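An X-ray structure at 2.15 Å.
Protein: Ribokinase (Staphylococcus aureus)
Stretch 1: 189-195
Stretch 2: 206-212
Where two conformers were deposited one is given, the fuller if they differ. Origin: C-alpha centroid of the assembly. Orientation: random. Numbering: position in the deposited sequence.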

# COMPACT_ATOMS: atom_id res chain seq x y z
N GLU A 189 10.11 9.45 -25.67
CA GLU A 189 9.10 10.10 -26.50
C GLU A 189 9.65 11.36 -27.18
O GLU A 189 9.35 11.63 -28.34
N ALA A 190 10.46 12.13 -26.45
CA ALA A 190 11.12 13.31 -27.01
C ALA A 190 11.93 12.95 -28.26
O ALA A 190 11.78 13.58 -29.31
N GLU A 191 12.77 11.95 -28.12
CA GLU A 191 13.68 11.54 -29.22
C GLU A 191 12.98 10.98 -30.44
O GLU A 191 13.47 11.10 -31.52
N LEU A 192 11.84 10.35 -30.26
CA LEU A 192 11.07 9.84 -31.39
C LEU A 192 10.46 11.01 -32.17
O LEU A 192 10.30 10.94 -33.39
N LEU A 193 10.11 12.07 -31.45
CA LEU A 193 9.48 13.22 -32.08
C LEU A 193 10.52 14.18 -32.69
O LEU A 193 10.33 14.68 -33.80
N SER A 194 11.61 14.42 -31.96
CA SER A 194 12.63 15.38 -32.40
C SER A 194 13.70 14.75 -33.28
O SER A 194 14.31 15.43 -34.10
N GLY A 195 13.93 13.45 -33.10
CA GLY A 195 15.00 12.76 -33.79
C GLY A 195 16.29 12.90 -33.00
O GLY A 195 17.32 12.35 -33.39
N ASP A 206 18.42 21.22 -27.31
CA ASP A 206 18.18 20.92 -28.72
C ASP A 206 16.77 20.38 -28.97
O ASP A 206 16.13 20.73 -29.97
N ASN A 207 16.30 19.52 -28.08
CA ASN A 207 14.93 19.01 -28.11
C ASN A 207 13.90 20.12 -27.96
O ASN A 207 13.06 20.32 -28.83
N ALA A 208 14.01 20.87 -26.86
CA ALA A 208 13.15 22.03 -26.66
C ALA A 208 13.08 22.90 -27.93
O ALA A 208 12.00 23.30 -28.36
N ASN A 209 14.23 23.18 -28.53
CA ASN A 209 14.30 24.07 -29.68
C ASN A 209 13.54 23.52 -30.87
O ASN A 209 12.92 24.26 -31.63
N TYR A 210 13.60 22.20 -31.02
CA TYR A 210 12.79 21.55 -32.03
C TYR A 210 11.31 21.84 -31.77
O TYR A 210 10.61 22.31 -32.67
N PHE A 211 10.84 21.57 -30.55
CA PHE A 211 9.41 21.76 -30.25
C PHE A 211 8.97 23.22 -30.37
O PHE A 211 7.92 23.50 -30.94
N LEU A 212 9.77 24.14 -29.85
CA LEU A 212 9.47 25.55 -29.98
C LEU A 212 9.37 25.93 -31.45
O LEU A 212 8.48 26.70 -31.83

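Two helices, 189-194 and 206-212, cross at 54° with axes 10.1 Å apart at closest approach, and meet most intimately where Ser194 faces Asn207 (CA to CA 6.1 Å). Along the second helix, Asp206 (chi1 m) points sideways and makes no contact with the first. Asn207 also leaves its backbone sideways, but its chi1 of -92° brings the amide end nearer, into the neighborhood of Ala190 and Ser194; its amide is probably turned over in the model, so ND2 lying 2.7 Å from Ser194 OG leaves the polar pairing open. Ser194, chi1 p, turns its hydroxyl back along its own helix, where OG donates to Ala190 O at 3.1 Å. Ala208 and Asn209 lie out of reach. Tyr210 (chi1 t) points toward the first helix and lays one ring face against the backbone of Ser194, whose CA sits 4.1 Å from the ring centroid in a CH-pi contact. A water ties the ring's far end to the same helix, donating to Leu193 O at 3.1 Å and bonding Tyr210 OH at 2.6 Å. Phe211 (chi1 m) starts sideways, yet its ring reaches inward; Leu193 (chi1 m, chi2 t), which points toward the second helix, meets the ring edge, Leu193 CB to Phe211 CZ 3.8 Å. Leu212 takes no part.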

# COMPACT_ATOMS: atom_id res chain seq x y z
CB GLU A 189 7.86 10.42 -25.66
CG GLU A 189 7.03 9.17 -25.32
CD GLU A 189 6.46 9.17 -23.90
OE1 GLU A 189 6.40 10.23 -23.24
OE2 GLU A 189 6.06 8.07 -23.45
CB ALA A 190 12.00 13.96 -25.98
CB GLU A 191 14.67 10.47 -28.74
CG GLU A 191 15.32 10.81 -27.42
CD GLU A 191 16.13 9.65 -26.85
OE1 GLU A 191 16.49 8.72 -27.64
OE2 GLU A 191 16.39 9.69 -25.62
CB LEU A 192 9.98 8.87 -30.93
CG LEU A 192 8.99 8.48 -32.03
CD1 LEU A 192 9.69 7.76 -33.18
CD2 LEU A 192 7.86 7.63 -31.46
CB LEU A 193 8.58 13.94 -31.08
CG LEU A 193 7.37 13.18 -30.53
CD1 LEU A 193 6.54 14.06 -29.61
CD2 LEU A 193 6.50 12.63 -31.65
CB SER A 194 13.32 15.99 -31.19
OG SER A 194 14.19 15.04 -30.61
CB ASP A 206 19.22 19.92 -29.24
CG ASP A 206 20.64 20.48 -29.23
OD1 ASP A 206 20.80 21.73 -29.31
OD2 ASP A 206 21.60 19.68 -29.13
CB ASN A 207 14.73 17.92 -27.03
CG ASN A 207 14.99 16.53 -27.56
OD1 ASN A 207 16.12 16.03 -27.50
ND2 ASN A 207 13.97 15.92 -28.11
CB ALA A 208 13.63 22.85 -25.49
CB ASN A 209 15.75 24.39 -30.05
CG ASN A 209 16.33 25.51 -29.20
OD1 ASN A 209 15.60 26.42 -28.78
ND2 ASN A 209 17.63 25.46 -28.95
CB TYR A 210 13.01 20.04 -32.06
CG TYR A 210 11.96 19.39 -32.91
CD1 TYR A 210 10.87 18.75 -32.33
CD2 TYR A 210 12.00 19.49 -34.30
CE1 TYR A 210 9.89 18.17 -33.11
CE2 TYR A 210 11.01 18.92 -35.09
CZ TYR A 210 9.96 18.26 -34.49
OH TYR A 210 8.96 17.69 -35.25
CB PHE A 211 9.00 21.14 -28.90
CG PHE A 211 9.14 19.65 -28.87
CD1 PHE A 211 8.42 18.86 -29.75
CD2 PHE A 211 10.03 19.04 -28.02
CE1 PHE A 211 8.56 17.50 -29.76
CE2 PHE A 211 10.18 17.67 -28.03
CZ PHE A 211 9.44 16.89 -28.91
CB LEU A 212 10.52 26.40 -29.27
CG LEU A 212 10.54 26.27 -27.75
CD1 LEU A 212 11.90 26.71 -27.19
CD2 LEU A 212 9.40 27.06 -27.11
O HOH W 1 7.52 15.63 -34.53